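Local coordinates for protein succinate-semialdehyde dehydrogenase (NAD(P)(+)) (Marinobacter aquaeolei, PDB 3RH9) that probably oxidises succinate semialdehyde to succinate with NAD(P)+ as a member of the aldehyde dehydrogenase family, at residues A[229-234]-A[472-477]; A[312-317]-A[355-360]; A[29-34]-A[186-191]. One frame throughout, in Å; residues are numbered along the deposited sequence.

Contact 1. Residues A[229-234]-A[472-477]; sequences MLSFTG and FEFVEA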
loop_
_atom_site.group_PDB
_atom_site.type_symbol
_atom_site.label_atom_id
_atom_site.label_comp_id
_atom_site.label_asym_id
_atom_site.label_seq_id
_atom_site.Cartn_x
_atom_site.Cartn_y
_atom_site.Cartn_z
HETATM N N MSE A 229 -10.562 4.429 1.793
HETATM C CA MSE A 229 -9.207 4.878 1.570
HETATM C C MSE A 229 -8.944 6.307 2.008
HETATM O O MSE A 229 -9.758 7.197 1.789
HETATM C CB MSE A 229 -8.828 4.725 0.106
HETATM C CG MSE A 229 -7.679 5.607 -0.294
HETATM SE SE MSE A 229 -6.739 4.880 -1.823
HETATM C CE MSE A 229 -5.069 5.894 -1.664
ATOM N N LEU A 230 -7.775 6.510 2.605
ATOM C CA LEU A 230 -7.312 7.824 2.983
ATOM C C LEU A 230 -6.028 8.175 2.245
ATOM O O LEU A 230 -5.085 7.384 2.222
ATOM C CB LEU A 230 -7.056 7.862 4.480
ATOM C CG LEU A 230 -8.207 8.377 5.336
ATOM C CD1 LEU A 230 -9.339 7.381 5.351
ATOM C CD2 LEU A 230 -7.698 8.636 6.731
ATOM N N SER A 231 -5.994 9.357 1.634
ATOM C CA SER A 231 -4.759 9.864 1.052
ATOM C C SER A 231 -4.298 11.094 1.836
ATOM O O SER A 231 -4.910 12.157 1.754
ATOM C CB SER A 231 -4.927 10.180 -0.439
ATOM O OG SER A 231 -3.688 10.558 -1.027
ATOM N N PHE A 232 -3.215 10.925 2.596
ATOM C CA PHE A 232 -2.729 11.950 3.521
ATOM C C PHE A 232 -1.285 12.406 3.238
ATOM O O PHE A 232 -0.354 11.597 3.184
ATOM C CB PHE A 232 -2.852 11.456 4.974
ATOM C CG PHE A 232 -2.077 12.282 5.971
ATOM C CD1 PHE A 232 -0.712 12.051 6.190
ATOM C CD2 PHE A 232 -2.705 13.294 6.693
ATOM C CE1 PHE A 232 0.007 12.824 7.105
ATOM C CE2 PHE A 232 -1.987 14.068 7.615
ATOM C CZ PHE A 232 -0.635 13.828 7.818
ATOM N N THR A 233 -1.112 13.708 3.059
ATOM C CA THR A 233 0.212 14.299 3.057
ATOM C C THR A 233 0.290 15.177 4.287
ATOM O O THR A 233 -0.642 15.919 4.563
ATOM C CB THR A 233 0.450 15.159 1.801
ATOM O OG1 THR A 233 0.453 14.329 0.637
ATOM C CG2 THR A 233 1.774 15.866 1.878
ATOM N N GLY A 234 1.384 15.089 5.034
ATOM C CA GLY A 234 1.561 15.911 6.220
ATOM C C GLY A 234 2.677 15.455 7.140
ATOM O O GLY A 234 3.684 14.935 6.680
ATOM N N PHE A 472 -3.144 4.582 -10.354
ATOM C CA PHE A 472 -3.677 3.358 -9.746
ATOM C C PHE A 472 -3.859 3.417 -8.228
ATOM O O PHE A 472 -4.176 2.408 -7.606
ATOM C CB PHE A 472 -2.823 2.135 -10.115
ATOM C CG PHE A 472 -3.084 1.623 -11.494
ATOM C CD1 PHE A 472 -2.466 2.196 -12.585
ATOM C CD2 PHE A 472 -3.961 0.575 -11.705
ATOM C CE1 PHE A 472 -2.717 1.737 -13.853
ATOM C CE2 PHE A 472 -4.213 0.107 -12.975
ATOM C CZ PHE A 472 -3.595 0.695 -14.047
ATOM N N GLU A 473 -3.664 4.582 -7.634
ATOM C CA GLU A 473 -3.782 4.701 -6.193
ATOM C C GLU A 473 -5.213 4.498 -5.713
ATOM O O GLU A 473 -5.459 3.745 -4.769
ATOM C CB GLU A 473 -3.275 6.067 -5.733
ATOM C CG GLU A 473 -1.758 6.210 -5.760
ATOM C CD GLU A 473 -1.125 5.872 -4.422
ATOM O OE1 GLU A 473 -1.355 4.740 -3.904
ATOM O OE2 GLU A 473 -0.402 6.754 -3.887
ATOM N N PHE A 474 -6.156 5.172 -6.361
ATOM C CA PHE A 474 -7.537 5.141 -5.901
ATOM C C PHE A 474 -8.422 4.062 -6.509
ATOM O O PHE A 474 -9.637 4.216 -6.547
ATOM C CB PHE A 474 -8.177 6.508 -6.092
ATOM C CG PHE A 474 -7.499 7.573 -5.311
ATOM C CD1 PHE A 474 -6.526 8.364 -5.899
ATOM C CD2 PHE A 474 -7.787 7.748 -3.966
ATOM C CE1 PHE A 474 -5.889 9.338 -5.177
ATOM C CE2 PHE A 474 -7.144 8.715 -3.235
ATOM C CZ PHE A 474 -6.194 9.513 -3.843
ATOM N N VAL A 475 -7.829 2.970 -6.972
ATOM C CA VAL A 475 -8.629 1.869 -7.485
ATOM C C VAL A 475 -8.335 0.551 -6.768
ATOM O O VAL A 475 -7.239 0.348 -6.239
ATOM C CB VAL A 475 -8.435 1.705 -8.986
ATOM C CG1 VAL A 475 -9.104 2.845 -9.709
ATOM C CG2 VAL A 475 -6.946 1.657 -9.327
ATOM N N GLU A 476 -9.343 -0.325 -6.728
ATOM C CA GLU A 476 -9.178 -1.700 -6.241
ATOM C C GLU A 476 -9.171 -2.631 -7.441
ATOM O O GLU A 476 -10.099 -2.614 -8.239
ATOM C CB GLU A 476 -10.338 -2.097 -5.326
ATOM C CG GLU A 476 -10.369 -1.443 -3.952
ATOM C CD GLU A 476 -9.302 -2.003 -3.034
ATOM O OE1 GLU A 476 -8.358 -2.639 -3.562
ATOM O OE2 GLU A 476 -9.395 -1.794 -1.793
ATOM N N ALA A 477 -8.127 -3.427 -7.597
ATOM C CA ALA A 477 -8.096 -4.338 -8.721
ATOM C C ALA A 477 -9.034 -5.487 -8.406
ATOM O O ALA A 477 -9.147 -5.899 -7.265
ATOM C CB ALA A 477 -6.695 -4.833 -8.981
#

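Contact 2. Residues A[312-317]-A[355-360]; sequences ERVNKM and LVAGKQ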
loop_
_atom_site.group_PDB
_atom_site.type_symbol
_atom_site.label_atom_id
_atom_site.label_comp_id
_atom_site.label_asym_id
_atom_site.label_seq_id
_atom_site.Cartn_x
_atom_site.Cartn_y
_atom_site.Cartn_z
ATOM N N GLU A 312 27.449 33.940 -2.535
ATOM C CA GLU A 312 27.330 34.908 -3.620
ATOM C C GLU A 312 25.892 35.087 -4.124
ATOM O O GLU A 312 25.456 36.200 -4.393
ATOM C CB GLU A 312 28.215 34.480 -4.781
ATOM C CG GLU A 312 28.222 35.456 -5.924
ATOM C CD GLU A 312 29.100 34.989 -7.059
ATOM O OE1 GLU A 312 28.637 34.142 -7.867
ATOM O OE2 GLU A 312 30.259 35.471 -7.141
ATOM N N ARG A 313 25.168 33.980 -4.265
ATOM C CA ARG A 313 23.798 34.011 -4.770
ATOM C C ARG A 313 22.806 34.356 -3.684
ATOM O O ARG A 313 21.824 35.060 -3.927
ATOM C CB ARG A 313 23.428 32.664 -5.379
ATOM C CG ARG A 313 24.301 32.303 -6.534
ATOM C CD ARG A 313 24.216 30.846 -6.879
ATOM N NE ARG A 313 25.460 30.402 -7.494
ATOM C CZ ARG A 313 25.742 30.527 -8.783
ATOM N NH1 ARG A 313 24.863 31.082 -9.605
ATOM N NH2 ARG A 313 26.903 30.089 -9.251
ATOM N N VAL A 314 23.065 33.850 -2.487
ATOM C CA VAL A 314 22.194 34.112 -1.360
ATOM C C VAL A 314 22.126 35.602 -1.011
ATOM O O VAL A 314 21.056 36.129 -0.682
ATOM C CB VAL A 314 22.622 33.306 -0.114
ATOM C CG1 VAL A 314 22.036 33.923 1.158
ATOM C CG2 VAL A 314 22.183 31.866 -0.253
ATOM N N ASN A 315 23.261 36.286 -1.084
ATOM C CA ASN A 315 23.295 37.682 -0.656
ATOM C C ASN A 315 22.522 38.609 -1.581
ATOM O O ASN A 315 22.021 39.641 -1.155
ATOM C CB ASN A 315 24.729 38.151 -0.410
ATOM C CG ASN A 315 25.318 37.537 0.857
ATOM O OD1 ASN A 315 24.623 37.406 1.879
ATOM N ND2 ASN A 315 26.588 37.135 0.795
ATOM N N LYS A 316 22.385 38.214 -2.839
ATOM C CA LYS A 316 21.575 38.982 -3.776
ATOM C C LYS A 316 20.087 38.784 -3.523
ATOM O O LYS A 316 19.283 39.598 -3.930
ATOM C CB LYS A 316 21.929 38.624 -5.224
ATOM C CG LYS A 316 23.420 38.689 -5.510
ATOM C CD LYS A 316 23.778 38.042 -6.836
ATOM C CE LYS A 316 25.179 38.479 -7.281
ATOM N NZ LYS A 316 25.492 38.081 -8.692
HETATM N N MSE A 317 19.713 37.707 -2.846
HETATM C CA MSE A 317 18.294 37.442 -2.617
HETATM C C MSE A 317 17.628 38.428 -1.659
HETATM O O MSE A 317 18.286 39.120 -0.895
HETATM C CB MSE A 317 18.083 36.020 -2.126
HETATM C CG MSE A 317 18.569 34.976 -3.093
HETATM SE SE MSE A 317 18.281 33.177 -2.388
HETATM C CE MSE A 317 16.337 33.240 -2.212
ATOM N N LEU A 355 29.248 30.582 9.988
ATOM C CA LEU A 355 28.207 31.354 9.361
ATOM C C LEU A 355 28.722 31.983 8.075
ATOM O O LEU A 355 29.242 33.091 8.087
ATOM C CB LEU A 355 27.757 32.442 10.319
ATOM C CG LEU A 355 26.285 32.790 10.183
ATOM C CD1 LEU A 355 26.034 34.222 10.648
ATOM C CD2 LEU A 355 25.871 32.600 8.743
ATOM N N VAL A 356 28.561 31.275 6.963
ATOM C CA VAL A 356 28.997 31.762 5.656
ATOM C C VAL A 356 28.110 32.903 5.137
ATOM O O VAL A 356 28.592 33.847 4.524
ATOM C CB VAL A 356 29.048 30.601 4.625
ATOM C CG1 VAL A 356 29.443 31.101 3.240
ATOM C CG2 VAL A 356 30.028 29.534 5.094
ATOM N N ALA A 357 26.813 32.832 5.402
ATOM C CA ALA A 357 25.909 33.854 4.912
ATOM C C ALA A 357 24.633 33.897 5.732
ATOM O O ALA A 357 24.136 32.866 6.164
ATOM C CB ALA A 357 25.592 33.605 3.456
ATOM N N GLY A 358 24.097 35.096 5.926
ATOM C CA GLY A 358 22.918 35.278 6.737
ATOM C C GLY A 358 23.275 35.921 8.061
ATOM O O GLY A 358 24.398 36.378 8.246
ATOM N N LYS A 359 22.315 35.939 8.982
ATOM C CA LYS A 359 22.454 36.626 10.263
ATOM C C LYS A 359 22.582 35.656 11.452
ATOM O O LYS A 359 22.063 34.532 11.419
ATOM C CB LYS A 359 21.238 37.532 10.513
ATOM C CG LYS A 359 20.963 38.635 9.492
ATOM C CD LYS A 359 19.729 39.420 9.940
ATOM C CE LYS A 359 18.990 40.106 8.793
ATOM N NZ LYS A 359 19.400 41.527 8.562
ATOM N N GLN A 360 23.272 36.114 12.498
ATOM C CA GLN A 360 23.269 35.473 13.815
ATOM C C GLN A 360 21.842 35.464 14.388
ATOM O O GLN A 360 21.112 36.445 14.257
ATOM C CB GLN A 360 24.191 36.257 14.756
ATOM C CG GLN A 360 25.623 35.763 14.821
ATOM C CD GLN A 360 25.718 34.444 15.562
ATOM O OE1 GLN A 360 24.834 34.108 16.358
ATOM N NE2 GLN A 360 26.780 33.682 15.301
HETATM O O HOH W 1 25.661 37.142 4.820
#

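Contact 3. Residues A[29-34]-A[186-191]; sequences FDVYNP and TPLTMI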
loop_
_atom_site.group_PDB
_atom_site.type_symbol
_atom_site.label_atom_id
_atom_site.label_comp_id
_atom_site.label_asym_id
_atom_site.label_seq_id
_atom_site.Cartn_x
_atom_site.Cartn_y
_atom_site.Cartn_z
ATOM N N PHE A 29 -12.570 29.860 12.986
ATOM C CA PHE A 29 -11.124 29.814 13.242
ATOM C C PHE A 29 -10.450 30.862 12.387
ATOM O O PHE A 29 -10.944 31.192 11.308
ATOM C CB PHE A 29 -10.501 28.403 13.055
ATOM C CG PHE A 29 -10.403 27.918 11.610
ATOM C CD1 PHE A 29 -9.314 28.260 10.811
ATOM C CD2 PHE A 29 -11.372 27.062 11.076
ATOM C CE1 PHE A 29 -9.208 27.789 9.488
ATOM C CE2 PHE A 29 -11.275 26.587 9.769
ATOM C CZ PHE A 29 -10.194 26.952 8.971
ATOM N N ASP A 30 -9.338 31.405 12.868
ATOM C CA ASP A 30 -8.685 32.501 12.161
ATOM C C ASP A 30 -7.632 32.036 11.160
ATOM O O ASP A 30 -6.899 31.068 11.391
ATOM C CB ASP A 30 -8.046 33.477 13.154
ATOM C CG ASP A 30 -9.073 34.166 14.049
ATOM O OD1 ASP A 30 -10.298 33.993 13.830
ATOM O OD2 ASP A 30 -8.651 34.899 14.975
ATOM N N VAL A 31 -7.563 32.737 10.039
ATOM C CA VAL A 31 -6.437 32.594 9.134
ATOM C C VAL A 31 -5.613 33.874 9.198
ATOM O O VAL A 31 -6.156 34.979 9.204
ATOM C CB VAL A 31 -6.898 32.335 7.686
ATOM C CG1 VAL A 31 -5.712 32.015 6.798
ATOM C CG2 VAL A 31 -7.912 31.205 7.653
ATOM N N TYR A 32 -4.298 33.731 9.251
ATOM C CA TYR A 32 -3.419 34.893 9.320
ATOM C C TYR A 32 -2.639 35.074 8.039
ATOM O O TYR A 32 -2.364 34.113 7.350
ATOM C CB TYR A 32 -2.429 34.707 10.461
ATOM C CG TYR A 32 -3.014 34.960 11.831
ATOM C CD1 TYR A 32 -3.753 33.979 12.488
ATOM C CD2 TYR A 32 -2.820 36.186 12.474
ATOM C CE1 TYR A 32 -4.277 34.207 13.740
ATOM C CE2 TYR A 32 -3.350 36.421 13.729
ATOM C CZ TYR A 32 -4.073 35.429 14.356
ATOM O OH TYR A 32 -4.595 35.668 15.600
ATOM N N ASN A 33 -2.282 36.303 7.710
ATOM C CA ASN A 33 -1.285 36.521 6.676
ATOM C C ASN A 33 0.080 36.507 7.357
ATOM O O ASN A 33 0.344 37.322 8.223
ATOM C CB ASN A 33 -1.518 37.843 5.957
ATOM C CG ASN A 33 -0.475 38.117 4.897
ATOM O OD1 ASN A 33 0.649 37.621 4.967
ATOM N ND2 ASN A 33 -0.841 38.909 3.898
ATOM N N PRO A 34 0.952 35.561 6.989
ATOM C CA PRO A 34 2.205 35.445 7.740
ATOM C C PRO A 34 3.088 36.674 7.580
ATOM O O PRO A 34 4.076 36.814 8.295
ATOM C CB PRO A 34 2.881 34.230 7.102
ATOM C CG PRO A 34 1.747 33.474 6.439
ATOM C CD PRO A 34 0.825 34.527 5.952
ATOM N N THR A 186 -4.148 27.206 5.684
ATOM C CA THR A 186 -4.359 27.542 4.275
ATOM C C THR A 186 -5.648 26.983 3.680
ATOM O O THR A 186 -5.609 26.236 2.709
ATOM C CB THR A 186 -3.165 27.088 3.414
ATOM O OG1 THR A 186 -2.798 25.752 3.785
ATOM C CG2 THR A 186 -1.970 28.028 3.611
ATOM N N PRO A 187 -6.799 27.371 4.246
ATOM C CA PRO A 187 -8.089 26.888 3.755
ATOM C C PRO A 187 -8.588 27.688 2.549
ATOM O O PRO A 187 -9.411 27.195 1.787
ATOM C CB PRO A 187 -9.024 27.142 4.933
ATOM C CG PRO A 187 -8.235 27.920 5.944
ATOM C CD PRO A 187 -6.973 28.353 5.322
ATOM N N LEU A 188 -8.099 28.907 2.376
ATOM C CA LEU A 188 -8.696 29.814 1.404
ATOM C C LEU A 188 -8.366 29.427 -0.028
ATOM O O LEU A 188 -9.142 29.692 -0.952
ATOM C CB LEU A 188 -8.284 31.268 1.669
ATOM C CG LEU A 188 -8.376 31.743 3.122
ATOM C CD1 LEU A 188 -7.689 33.086 3.260
ATOM C CD2 LEU A 188 -9.824 31.780 3.621
ATOM N N THR A 189 -7.208 28.816 -0.224
ATOM C CA THR A 189 -6.841 28.403 -1.558
ATOM C C THR A 189 -7.811 27.295 -1.899
ATOM O O THR A 189 -8.267 27.180 -3.031
ATOM C CB THR A 189 -5.381 27.933 -1.635
ATOM O OG1 THR A 189 -4.528 29.058 -1.435
ATOM C CG2 THR A 189 -5.064 27.359 -2.989
HETATM N N MSE A 190 -8.143 26.495 -0.890
HETATM C CA MSE A 190 -9.035 25.371 -1.089
HETATM C C MSE A 190 -10.428 25.882 -1.440
HETATM O O MSE A 190 -11.080 25.392 -2.372
HETATM C CB MSE A 190 -9.083 24.479 0.155
HETATM C CG MSE A 190 -9.643 23.095 -0.139
HETATM SE SE MSE A 190 -8.548 22.228 -1.520
HETATM C CE MSE A 190 -9.904 21.184 -2.394
ATOM N N ILE A 191 -10.881 26.873 -0.688
ATOM C CA ILE A 191 -12.180 27.443 -0.962
ATOM C C ILE A 191 -12.226 27.979 -2.395
ATOM O O ILE A 191 -13.185 27.730 -3.125
ATOM C CB ILE A 191 -12.564 28.507 0.080
ATOM C CG1 ILE A 191 -12.740 27.838 1.439
ATOM C CG2 ILE A 191 -13.858 29.182 -0.315
ATOM C CD1 ILE A 191 -13.030 28.787 2.543
#

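Contact 1. Residues A[229-234]-A[472-477]
Met229, a selenomethionine, meets the Phe474 ring obliquely, neither over its face nor at its edge: SE lies 4.6 Å from the centroid of the Phe474 ring, 46° off the ring normal. This is a Met-aromatic contact, and its nearest ring atom is CD2 of Phe474, 3.7 Å from SE of Met229. Met229 gets there because CG is anti to its backbone N (chi1 159°) and the chain beyond runs extended, crossing the Phe474 side chain at about a right angle. The terminal CE of Met229 then settles 3.8 Å from CE2 of Phe474. The backbone carbonyl of Glu473 is a further neighbour of the selenium; its oxygen accepts a hydrogen bond from Lys252 NZ. Two residues further along the strand, Ser231 meets the far end of the ring: its CB sits at the ring edge, near the plane, 3.7 Å from CZ of Phe474. The hydroxyl OG of Ser231 has its strong partner outside the pair, a hydrogen bond with Lys167 NZ, which also binds OG1 of Thr233. The Ser231 side chain is about 7 Å from that of Glu256, the predicted active-site residue, so the packing borders the probable catalytic region. Ala170, Ala171 and Ala174 of helix 162-174 also touch the Phe474 side chain, while Thr151 of strand 151-154 contacts both Met229 and Phe474. No hydrogen bond joins the two segments, and together they bury 181 Å². Cohesion across this buried junction is therefore mainly dispersive; selenium stands in for the sulfur of the natural methionine, so the same thioether-on-ring packing is expected there, while Ser231 OG and Glu473 O each have a lysine partner, Lys167 and Lys252.

Contact 2. Residues A[312-317]-A[355-360]
Val314 and Asn315, adjacent residues of segment 312-317, approach the methyl group of Ala357 together, one with a carbon and the other with an amide oxygen. The CA-CB bonds of Val314 and Ala357 point toward the opposing segments, and CG1 of Val314 stands 4.2 Å from CB of Ala357, a loose apolar touch. Asn315 does not aim its CA-CB bond so directly; chi1 of -72° sets CG anti to the carbonyl carbon and carries OD1 of Asn315 to the Ala357 side, 4.2 Å from CB of Ala357. A water continues the link from there. It donates to Asn315 OD1 at 3.1 Å and accepts from Gly358 N at 2.8 Å, so the oxygen of an exposed side chain is tied indirectly to a backbone amide just past the strand. No direct hydrogen bond crosses the interface, and the area buried is small, 94 Å². The nearest backbones are those of Asn315 and Ala357, whose CA atoms are 7.2 Å apart. Gly358 has phi 107° and psi -169°, a backbone conformation that suits glycine, since a side chain would collide with the carbonyl oxygen before it. In strand 354-357, an edge strand, within this chain, of a mixed sheet, a classic beta bulge sets Val356 and Ala357 together opposite Val374. Helix 303-316 passes this bulge at Val314, which also packs on Val374 of strand 373-376 and on Ile279 of helix 271-283, placing its side chain between the sheet and that neighbouring helix.

Contact 3. Residues A[29-34]-A[186-191]
Strand 28-32 passes near the N-terminal part of helix 188-197 at Val31 and Thr186, whose CA atoms, 7.3 Å apart, are the nearest pair between the segments. Residues 29-32 keep extended backbone angles, whereas the other chain turns from Thr186 through Pro187 (phi -83°, psi -22°) into the helix, and Ile191 N makes a helical hydrogen bond to Pro187 O at 2.9 Å. No hydrogen bond joins the segments; 160 Å² is buried, and the residues that meet across it do so through apolar side-chain carbons. Pro187 is central. Its CG touches two residues of the strand: CE1 of Phe29 at 3.7 Å and CG2 of Val31 at 3.7 Å. Against Phe29 the proline carbon arrives at the ring edge, near the ring plane, so the ring meets it with its rim and not a face. The Phe29 CG lies between its backbone N and carbonyl carbon (chi1 71°), a setting that carries the ring over to the proline although the CA-CB bond is not aimed there. Val31 instead runs alongside Pro187 with the two side chains pointing opposite ways, and CD of Pro187 is 3.8 Å from CG2 of Val31. The other branch of Val31 is used separately: its CG1 and CD1 of Leu188 approach tip to tip, 4.2 Å apart. Glu98 of helix 88-99 is hydrogen-bonded to Leu188 N and to Thr189 OG1. Through their backbones Phe29 and Val31 pair with strand 39-44. The arrangement is a two-stranded antiparallel hairpin laid by its apolar side chains near the N-terminal part of a helix, here within the aldehyde dehydrogenase fold and away from the predicted active site.

Along the chain contact 3 closes first, before contact 1 opens, and contact 2 is nested inside the long loop that contact 1 closes. The spans differ: 38 residues for contact 2, 152 for contact 3 and 238 for contact 1. Contacts 1 and 3, with centres about 26 Å apart, are related through one mixed sheet: strand 229-233 belongs to it, and helix 188-197 packs on its strand 207-209. Contact 2 lies on the other mixed sheet, its centre about 41 Å from that of contact 1 and 31 Å from that of contact 3. Each thus ties a different part of the aldehyde dehydrogenase fold, and contact 1 alone has residues, Glu476 and Ala477, reached by the second subunit.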